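Local coordinates for Red carotenoid protein (RCP) (Nostoc sp., PDB 5FCY), which binds beta-carotene and other carotenoids as a water-soluble cyanobacterial protein, a capacity that probably serves photoprotection, at residues 19-22 and 23-27; 147-150 and 151-155; 107-111 and 112-116; 58-61 and 62-66. All coordinates share one frame; numbering follows the deposited sequence.

Contact 1. Residues 19-22 and 23-27; sequences QKLD and VDEQL. With BCR (beta-carotene), chain B.
The side-chain amide of Q26 reaches back to the chain before its helix, where Q26 NE2 donates to L21 O at 3.1 Å. The N-H points well at the oxygen (155°), but the nitrogen sits above the L21 carbonyl plane, 45° out of it. Next to this bond the methylenes meet: L21 CB lies 3.8 Å from Q26 CG and 3.9 Å from E25 CG, the L21 and E25 side chains crossing at a slant. E25 can meet L21 because its CG stands anti to its own backbone N (chi1 -170°), beside the carbonyl carbon; a bend about the CB-CG bond then turns the carboxylate away to Y121, S124 and S127. The backbone supplies the second bond, Q26 N to D22 O at 2.7 Å, which opens the helical pattern. D22 therefore occupies the N-cap position, yet its carboxylate makes no capping bond.

One shell further out, Q26 OE1 is paired with Y149 OH, so both ends of the amide have partners and its rotation is fixed. On another side of the same turn begins the carotenoid pocket. D24 CB is 3.6 Å from C4 on one end ring of beta-carotene, and L27 CB stands 3.6 Å from C10 of the polyene. A salt bridge to R76 would offset the charge that D24 brings beside this hydrocarbon. The stretch thus forms the turn between helices 9-19 and 23-35, with V23, Q26 and L27 packed on helix 68-79 and L21 touching helix 125-136.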
# COMPACT_ATOMS: atom_id res chain seq x y z
N GLN A 19 6.12 6.23 -7.08
CA GLN A 19 7.26 6.24 -6.17
C GLN A 19 7.93 7.60 -6.05
O GLN A 19 8.85 7.75 -5.24
CB GLN A 19 8.29 5.20 -6.64
CG GLN A 19 7.86 3.76 -6.41
CD GLN A 19 8.62 2.78 -7.27
OE1 GLN A 19 8.94 3.07 -8.43
NE2 GLN A 19 8.91 1.61 -6.72
N LYS A 20 7.51 8.59 -6.84
CA LYS A 20 8.05 9.94 -6.74
C LYS A 20 7.28 10.81 -5.76
O LYS A 20 7.77 11.90 -5.41
CB LYS A 20 8.05 10.61 -8.12
CG LYS A 20 9.02 9.99 -9.10
CD LYS A 20 8.66 10.38 -10.53
CE LYS A 20 9.54 9.66 -11.55
NZ LYS A 20 8.95 9.68 -12.92
N LEU A 21 6.11 10.38 -5.31
CA LEU A 21 5.30 11.15 -4.40
C LEU A 21 5.86 11.06 -2.98
O LEU A 21 6.69 10.21 -2.66
CB LEU A 21 3.85 10.66 -4.42
CG LEU A 21 3.22 10.43 -5.80
CD1 LEU A 21 1.81 9.89 -5.65
CD2 LEU A 21 3.23 11.72 -6.62
N ASP A 22 5.39 11.97 -2.12
CA ASP A 22 5.69 11.86 -0.70
C ASP A 22 5.07 10.58 -0.14
O ASP A 22 4.09 10.04 -0.67
CB ASP A 22 5.17 13.08 0.05
CG ASP A 22 5.89 14.36 -0.34
OD1 ASP A 22 7.10 14.30 -0.63
OD2 ASP A 22 5.24 15.43 -0.35
N VAL A 23 5.66 10.09 0.95
CA VAL A 23 5.23 8.81 1.54
C VAL A 23 3.75 8.86 1.88
O VAL A 23 2.99 7.94 1.56
CB VAL A 23 6.09 8.47 2.77
CG1 VAL A 23 5.58 7.20 3.44
CG2 VAL A 23 7.53 8.30 2.35
N ASP A 24 3.32 9.92 2.57
CA ASP A 24 1.91 10.05 2.92
C ASP A 24 1.05 10.21 1.67
O ASP A 24 -0.06 9.67 1.61
CB ASP A 24 1.72 11.23 3.87
CG ASP A 24 2.12 10.91 5.29
OD1 ASP A 24 2.45 9.73 5.57
OD2 ASP A 24 2.09 11.82 6.14
N GLU A 25 1.55 10.94 0.68
CA GLU A 25 0.83 11.05 -0.59
C GLU A 25 0.67 9.69 -1.25
O GLU A 25 -0.38 9.38 -1.82
CB GLU A 25 1.57 12.02 -1.52
CG GLU A 25 0.79 12.40 -2.77
CD GLU A 25 -0.39 13.31 -2.46
OE1 GLU A 25 -0.58 13.65 -1.28
OE2 GLU A 25 -1.11 13.68 -3.40
N GLN A 26 1.71 8.85 -1.18
CA GLN A 26 1.63 7.50 -1.72
C GLN A 26 0.54 6.70 -1.02
O GLN A 26 -0.27 6.04 -1.67
CB GLN A 26 2.98 6.80 -1.59
CG GLN A 26 4.08 7.34 -2.50
CD GLN A 26 5.33 6.48 -2.49
OE1 GLN A 26 5.27 5.27 -2.70
NE2 GLN A 26 6.48 7.10 -2.25
N LEU A 27 0.53 6.75 0.31
CA LEU A 27 -0.48 6.00 1.06
C LEU A 27 -1.88 6.51 0.76
O LEU A 27 -2.83 5.73 0.72
CB LEU A 27 -0.18 6.10 2.56
CG LEU A 27 0.99 5.25 3.05
CD1 LEU A 27 1.53 5.77 4.38
CD2 LEU A 27 0.55 3.80 3.19
C1 BCR B . -2.09 9.71 7.81
C2 BCR B . -2.38 11.21 7.83
C3 BCR B . -1.68 11.99 6.72
C4 BCR B . -1.55 11.17 5.45
C5 BCR B . -2.52 10.02 5.47
C6 BCR B . -2.40 9.11 6.44
C7 BCR B . -2.55 7.63 6.29
C8 BCR B . -2.82 6.96 5.15
C9 BCR B . -2.94 5.47 5.12
C10 BCR B . -3.26 4.86 3.95
C11 BCR B . -3.41 3.41 3.76
C33 BCR B . -3.60 9.97 4.44
C31 BCR B . -2.91 9.07 8.92
C32 BCR B . -0.60 9.52 8.08
C34 BCR B . -2.71 4.71 6.40
C12 BCR B . -3.71 2.90 2.55
C13 BCR B . -3.86 1.45 2.30
C14 BCR B . -4.17 1.03 1.04
C15 BCR B . -4.35 -0.38 0.64
C16 BCR B . -4.68 -0.72 -0.61
C17 BCR B . -4.84 -2.14 -0.95
C18 BCR B . -5.18 -2.59 -2.18
C19 BCR B . -5.29 -4.06 -2.36
C20 BCR B . -5.54 -4.67 -3.53
C21 BCR B . -5.62 -6.13 -3.59
C22 BCR B . -5.90 -6.80 -4.73
C23 BCR B . -5.98 -8.29 -4.66
C24 BCR B . -6.36 -9.05 -5.70
C25 BCR B . -6.46 -10.53 -5.64
C26 BCR B . -6.26 -11.25 -4.54
C27 BCR B . -5.18 -12.31 -4.55
C28 BCR B . -4.98 -12.80 -5.98
C29 BCR B . -6.29 -12.76 -6.76
C30 BCR B . -6.83 -11.33 -6.87
C35 BCR B . -3.65 0.51 3.45
C36 BCR B . -5.42 -1.61 -3.29
C37 BCR B . -6.13 -6.01 -5.99
C38 BCR B . -7.14 -11.10 -3.32
C39 BCR B . -8.35 -11.36 -6.98
C40 BCR B . -6.26 -10.70 -8.14

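Contact 2. Residues 147-150 and 151-155; sequences RDYV and SPMGA
Y149 and M153 meet because Y149 CG stands anti to its backbone N (chi1 168°), while M153, with CG beside its own N, runs extended to the methyl (chi2 -179°). M153 CE then lies over one face of the phenol ring, 3.5 Å from the centroid of Y149 and 21° off the ring normal, displaced toward the hydroxyl end, where Y149 CZ is its closest atom at 3.3 Å. M153 SD is farther above the same face, 5.2 Å from the Y149 centroid, which makes this a Met-aromatic contact led by a methyl CH-pi interaction.

The backbone folds M153 under the ring through a type I turn from V150 to M153, closed by M153 N to V150 O at 3.2 Å. Within the turn, S151 N still gives R147 O a weak bond, the last of the helical pattern here. P152 has no N-H to give D148 O, and its CD lies beside that oxygen instead, consistent with helix 139-150 ending here.

W18 stacks on Y149 and F30 meets it edge-to-face, while M153 also touches Y90, W102 and I79. Chemically, this is a buried dispersive contact: the methyl, probably slightly polarised by sulfur, faces the pi cloud, and the phenol keeps its hydroxyl for Q26.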
# COMPACT_ATOMS: atom_id res chain seq x y z
N ARG A 147 0.97 -5.19 -7.62
CA ARG A 147 2.00 -6.15 -7.23
C ARG A 147 3.39 -5.56 -7.39
O ARG A 147 4.24 -5.71 -6.51
CB ARG A 147 1.87 -7.43 -8.05
CG ARG A 147 0.63 -8.25 -7.73
CD ARG A 147 0.53 -9.50 -8.59
NE ARG A 147 1.71 -10.35 -8.47
CZ ARG A 147 2.76 -10.32 -9.29
NH1 ARG A 147 2.78 -9.49 -10.33
NH2 ARG A 147 3.79 -11.13 -9.09
N ASP A 148 3.64 -4.87 -8.50
CA ASP A 148 4.96 -4.28 -8.72
C ASP A 148 5.21 -3.09 -7.80
O ASP A 148 6.36 -2.82 -7.45
CB ASP A 148 5.12 -3.85 -10.18
CG ASP A 148 4.90 -4.99 -11.15
OD1 ASP A 148 5.18 -6.16 -10.78
OD2 ASP A 148 4.46 -4.72 -12.29
N TYR A 149 4.15 -2.38 -7.40
CA TYR A 149 4.32 -1.23 -6.52
C TYR A 149 4.70 -1.67 -5.11
O TYR A 149 5.62 -1.11 -4.50
CB TYR A 149 3.03 -0.40 -6.51
CG TYR A 149 2.99 0.65 -5.43
CD1 TYR A 149 3.96 1.63 -5.34
CD2 TYR A 149 1.95 0.67 -4.50
CE1 TYR A 149 3.92 2.59 -4.35
CE2 TYR A 149 1.90 1.63 -3.51
CZ TYR A 149 2.89 2.59 -3.44
OH TYR A 149 2.85 3.55 -2.46
N VAL A 150 4.02 -2.69 -4.57
CA VAL A 150 4.30 -3.15 -3.22
C VAL A 150 5.44 -4.16 -3.16
O VAL A 150 6.02 -4.36 -2.08
CB VAL A 150 3.05 -3.76 -2.57
CG1 VAL A 150 1.89 -2.78 -2.59
CG2 VAL A 150 2.66 -5.07 -3.26
N SER A 151 5.79 -4.78 -4.28
CA SER A 151 6.80 -5.84 -4.25
C SER A 151 8.14 -5.38 -3.68
O SER A 151 8.70 -6.10 -2.84
CB SER A 151 6.99 -6.40 -5.66
OG SER A 151 8.12 -7.25 -5.72
N PRO A 152 8.70 -4.24 -4.08
CA PRO A 152 10.02 -3.85 -3.57
C PRO A 152 9.99 -3.11 -2.24
O PRO A 152 11.03 -2.60 -1.82
CB PRO A 152 10.55 -2.95 -4.69
CG PRO A 152 9.34 -2.30 -5.24
CD PRO A 152 8.24 -3.33 -5.14
N MET A 153 8.85 -3.04 -1.55
CA MET A 153 8.79 -2.36 -0.27
C MET A 153 9.47 -3.21 0.81
O MET A 153 9.91 -4.34 0.56
CB MET A 153 7.34 -2.06 0.11
CG MET A 153 6.68 -1.01 -0.77
SD MET A 153 4.98 -0.70 -0.25
CE MET A 153 4.44 0.46 -1.50
N GLY A 154 9.55 -2.66 2.02
CA GLY A 154 10.15 -3.36 3.13
C GLY A 154 11.66 -3.52 2.98
O GLY A 154 12.31 -2.87 2.16
N ALA A 155 12.20 -4.40 3.81
CA ALA A 155 13.63 -4.69 3.80
C ALA A 155 13.90 -6.14 3.42
O ALA A 155 14.49 -6.42 2.38
CB ALA A 155 14.25 -4.38 5.16

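Contact 3. Residues 107-111 and 112-116; sequences QGMDN and ATIVP. With BCR (beta-carotene), chain B.
The flat G108 peptide has I114 over one of its faces. I114 N donates to G108 O from 54° out of the carbonyl plane, and I114 CG1 stands over the carbonyl carbon on that same face. T113 CB comes in from the oxygen end, 3.2 Å from G108 O. The second flat group is the conjugated chain of beta-carotene, with M109 on one face: M109 CE lies above the methyl C34 at 3.7 Å, and M109 SD is equally far from C11 but more slanted. L27 lies across the opposite face of that polyene.

Here helix 95-110 ends in a C-terminal reversal. N111 is the first residue to leave helical angles, A112 takes the left-handed conformation (phi 65°), and A112 N bonds M109 O at 3.2 Å from far above that carbonyl's plane. The chain consequently doubles back along the last turn, setting I114 beside M109, with M109 CG 3.6 Å from I114 CB.

M109 bends at its thioether (chi3 70°), which carries the methyl along the polyene; its CE also touches V115 O. Outside the reversal, W31 of helix 23-35 packs against M109, and D110 reaches Y34. Q71 accepts the N-H of V115, and I114 is wedged against F60, V63 and K64 of helix 53-64.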
# COMPACT_ATOMS: atom_id res chain seq x y z
N GLN A 107 -8.82 -3.27 4.74
CA GLN A 107 -9.98 -3.79 5.45
C GLN A 107 -9.92 -3.43 6.92
O GLN A 107 -10.91 -2.96 7.50
CB GLN A 107 -10.06 -5.31 5.27
CG GLN A 107 -10.86 -5.75 4.06
CD GLN A 107 -11.18 -7.23 4.10
OE1 GLN A 107 -10.72 -7.95 4.98
NE2 GLN A 107 -11.97 -7.69 3.13
N GLY A 108 -8.76 -3.63 7.55
CA GLY A 108 -8.60 -3.27 8.95
C GLY A 108 -8.83 -1.80 9.23
O GLY A 108 -9.05 -1.43 10.38
N MET A 109 -8.78 -0.96 8.20
CA MET A 109 -9.05 0.47 8.35
C MET A 109 -10.54 0.78 8.24
O MET A 109 -11.05 1.62 8.99
CB MET A 109 -8.27 1.26 7.30
CG MET A 109 -6.76 1.30 7.56
SD MET A 109 -5.81 2.05 6.22
CE MET A 109 -6.29 3.77 6.40
N ASP A 110 -11.25 0.12 7.32
CA ASP A 110 -12.70 0.29 7.26
C ASP A 110 -13.38 -0.26 8.51
O ASP A 110 -14.42 0.26 8.92
CB ASP A 110 -13.26 -0.41 6.02
CG ASP A 110 -13.25 0.48 4.79
OD1 ASP A 110 -13.36 1.71 4.94
OD2 ASP A 110 -13.14 -0.06 3.67
N ASN A 111 -12.80 -1.29 9.12
CA ASN A 111 -13.34 -1.88 10.34
C ASN A 111 -12.76 -1.25 11.60
O ASN A 111 -12.96 -1.78 12.69
CB ASN A 111 -13.08 -3.39 10.35
CG ASN A 111 -13.61 -4.08 9.11
OD1 ASN A 111 -14.44 -3.53 8.39
ND2 ASN A 111 -13.14 -5.29 8.86
N ALA A 112 -12.05 -0.13 11.47
CA ALA A 112 -11.47 0.60 12.59
C ALA A 112 -10.40 -0.19 13.34
O ALA A 112 -10.00 0.21 14.44
CB ALA A 112 -12.56 1.05 13.58
N THR A 113 -9.93 -1.30 12.78
CA THR A 113 -8.87 -2.07 13.42
C THR A 113 -7.51 -1.41 13.24
O THR A 113 -6.66 -1.48 14.13
CB THR A 113 -8.83 -3.49 12.87
OG1 THR A 113 -10.16 -4.02 12.80
CG2 THR A 113 -8.00 -4.39 13.77
N ILE A 114 -7.28 -0.77 12.09
CA ILE A 114 -6.04 -0.06 11.81
C ILE A 114 -6.32 1.43 11.84
O ILE A 114 -7.42 1.88 11.50
CB ILE A 114 -5.45 -0.49 10.45
CG1 ILE A 114 -5.32 -2.02 10.38
CG2 ILE A 114 -4.10 0.17 10.21
CD1 ILE A 114 -4.47 -2.63 11.48
N VAL A 115 -5.32 2.20 12.25
CA VAL A 115 -5.43 3.65 12.39
C VAL A 115 -6.22 4.19 11.21
O VAL A 115 -5.94 3.82 10.06
CB VAL A 115 -4.05 4.31 12.51
CG1 VAL A 115 -3.24 4.13 11.22
CG2 VAL A 115 -4.19 5.79 12.86
N PRO A 116 -7.22 5.05 11.43
CA PRO A 116 -8.11 5.44 10.33
C PRO A 116 -7.44 6.42 9.37
O PRO A 116 -6.35 6.94 9.61
CB PRO A 116 -9.29 6.09 11.05
CG PRO A 116 -8.70 6.64 12.31
CD PRO A 116 -7.61 5.68 12.70
C1 BCR B . -2.09 9.71 7.81
C2 BCR B . -2.38 11.21 7.83
C3 BCR B . -1.68 11.99 6.72
C4 BCR B . -1.55 11.17 5.45
C5 BCR B . -2.52 10.02 5.47
C6 BCR B . -2.40 9.11 6.44
C7 BCR B . -2.55 7.63 6.29
C8 BCR B . -2.82 6.96 5.15
C9 BCR B . -2.94 5.47 5.12
C10 BCR B . -3.26 4.86 3.95
C11 BCR B . -3.41 3.41 3.76
C33 BCR B . -3.60 9.97 4.44
C31 BCR B . -2.91 9.07 8.92
C32 BCR B . -0.60 9.52 8.08
C34 BCR B . -2.71 4.71 6.40
C12 BCR B . -3.71 2.90 2.55
C13 BCR B . -3.86 1.45 2.30
C14 BCR B . -4.17 1.03 1.04
C15 BCR B . -4.35 -0.38 0.64
C16 BCR B . -4.68 -0.72 -0.61
C17 BCR B . -4.84 -2.14 -0.95
C18 BCR B . -5.18 -2.59 -2.18
C19 BCR B . -5.29 -4.06 -2.36
C20 BCR B . -5.54 -4.67 -3.53
C21 BCR B . -5.62 -6.13 -3.59
C22 BCR B . -5.90 -6.80 -4.73
C23 BCR B . -5.98 -8.29 -4.66
C24 BCR B . -6.36 -9.05 -5.70
C25 BCR B . -6.46 -10.53 -5.64
C26 BCR B . -6.26 -11.25 -4.54
C27 BCR B . -5.18 -12.31 -4.55
C28 BCR B . -4.98 -12.80 -5.98
C29 BCR B . -6.29 -12.76 -6.76
C30 BCR B . -6.83 -11.33 -6.87
C35 BCR B . -3.65 0.51 3.45
C36 BCR B . -5.42 -1.61 -3.29
C37 BCR B . -6.13 -6.01 -5.99
C38 BCR B . -7.14 -11.10 -3.32
C39 BCR B . -8.35 -11.36 -6.98
C40 BCR B . -6.26 -10.70 -8.14

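Contact 4. Residues 58-61 and 62-66; sequences GLFN and QVKEL
F60 and K64, one helical turn apart, meet near the C-terminal end of the alpha-helix 53-64, a contact whose inner side packs closely and whose outer side is largely exposed. The backbone largely keeps its i to i+4 ladder: Q62 N binds G58 O at 3.2 Å, and E65 N binds N61 O at 3.0 Å, but the rung from V63 N to L59 O is weak. F60 O accepts twice. K64 N arrives nearly along the C=O direction at 3.2 Å, whereas V63 N comes from high above the carbonyl plane, 70° out of it, at 3.0 Å. V63 N is thus shared between F60 O and, weakly, L59 O.

The close-packed part is made by L59, F60 and V63. All three are buried, and their side chains continue into F101, L104 and L105 of helix 95-110, a hydrophobic helix-helix seam.

By contrast, N61, K64 and E65 form the looser rim. K64 places CG in the crowded position between backbone N and carbonyl carbon (chi1 74°), which sends its chain back over the preceding turn. It crosses the F60 ring at a slant, K64 CD being 3.5 Å from F60 CE2, and runs side by side with N61. T113 also touches K64. A bend at chi3 brings the methylene carbon K64 CE to 3.3 Å from N61 OD1.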
# COMPACT_ATOMS: atom_id res chain seq x y z
N GLY A 58 -1.07 -13.31 9.34
CA GLY A 58 -0.10 -13.32 10.42
C GLY A 58 0.58 -11.98 10.56
O GLY A 58 0.49 -11.34 11.62
N LEU A 59 1.26 -11.53 9.50
CA LEU A 59 1.91 -10.22 9.54
C LEU A 59 0.91 -9.12 9.86
O LEU A 59 1.26 -8.15 10.54
CB LEU A 59 2.59 -9.94 8.19
CG LEU A 59 3.54 -8.74 8.12
CD1 LEU A 59 4.76 -8.95 9.00
CD2 LEU A 59 3.96 -8.46 6.69
N PHE A 60 -0.34 -9.27 9.41
CA PHE A 60 -1.36 -8.27 9.70
C PHE A 60 -1.67 -8.21 11.19
O PHE A 60 -1.93 -7.13 11.73
CB PHE A 60 -2.63 -8.59 8.90
CG PHE A 60 -3.83 -7.81 9.34
CD1 PHE A 60 -3.95 -6.46 9.04
CD2 PHE A 60 -4.86 -8.43 10.04
CE1 PHE A 60 -5.06 -5.74 9.44
CE2 PHE A 60 -5.97 -7.72 10.44
CZ PHE A 60 -6.07 -6.37 10.14
N ASN A 61 -1.64 -9.36 11.87
CA ASN A 61 -1.90 -9.36 13.31
C ASN A 61 -0.81 -8.63 14.07
O ASN A 61 -1.10 -7.85 14.99
CB ASN A 61 -2.04 -10.80 13.81
CG ASN A 61 -3.37 -11.42 13.44
OD1 ASN A 61 -4.42 -10.78 13.54
ND2 ASN A 61 -3.34 -12.68 13.01
N GLN A 62 0.46 -8.86 13.71
CA GLN A 62 1.55 -8.11 14.32
C GLN A 62 1.36 -6.61 14.16
O GLN A 62 1.91 -5.84 14.95
CB GLN A 62 2.89 -8.52 13.70
CG GLN A 62 3.20 -10.00 13.82
CD GLN A 62 4.63 -10.31 13.41
OE1 GLN A 62 5.55 -9.57 13.73
NE2 GLN A 62 4.81 -11.41 12.69
N VAL A 63 0.59 -6.18 13.16
CA VAL A 63 0.38 -4.76 12.92
C VAL A 63 -0.68 -4.20 13.86
O VAL A 63 -0.43 -3.25 14.62
CB VAL A 63 0.00 -4.52 11.44
CG1 VAL A 63 -0.41 -3.06 11.21
CG2 VAL A 63 1.16 -4.88 10.55
N LYS A 64 -1.89 -4.77 13.82
CA LYS A 64 -2.96 -4.27 14.67
C LYS A 64 -2.68 -4.50 16.15
O LYS A 64 -3.38 -3.93 16.99
CB LYS A 64 -4.29 -4.92 14.28
CG LYS A 64 -4.45 -6.37 14.70
CD LYS A 64 -5.46 -7.09 13.81
CE LYS A 64 -6.21 -8.19 14.54
NZ LYS A 64 -7.27 -7.65 15.46
N GLU A 65 -1.67 -5.30 16.48
CA GLU A 65 -1.24 -5.47 17.87
C GLU A 65 -0.40 -4.30 18.37
O GLU A 65 -0.06 -4.27 19.55
CB GLU A 65 -0.45 -6.77 18.00
CG GLU A 65 -0.23 -7.24 19.43
CD GLU A 65 0.51 -8.55 19.50
OE1 GLU A 65 0.92 -9.05 18.43
OE2 GLU A 65 0.69 -9.08 20.62
N LEU A 66 -0.07 -3.35 17.50
CA LEU A 66 0.69 -2.17 17.89
C LEU A 66 -0.25 -1.02 18.21
O LEU A 66 -1.47 -1.10 18.06
CB LEU A 66 1.65 -1.76 16.77
CG LEU A 66 2.69 -2.79 16.31
CD1 LEU A 66 3.46 -2.25 15.12
CD2 LEU A 66 3.63 -3.16 17.44

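How the contacts relate
From the N terminus, contact 1 makes the turn between helices 9-19 and 23-35, contact 4 lies in the last turns of helix 53-64, contact 3 ends helix 95-110, and contact 2 ends helix 139-150. All are local and in series, so none nests in or crosses another. In space they form two pairs. Contacts 1 and 2 touch, joining the early turn to the C-terminal end. Contacts 3 and 4 touch where I114 CD1 lies 3.6 Å from K64 CB, tying the reversal at 112-116 to helix 53-64. Beta-carotene bridges the pairs: contacts 1 and 3, their nearest atoms about 7 Å apart, both touch it.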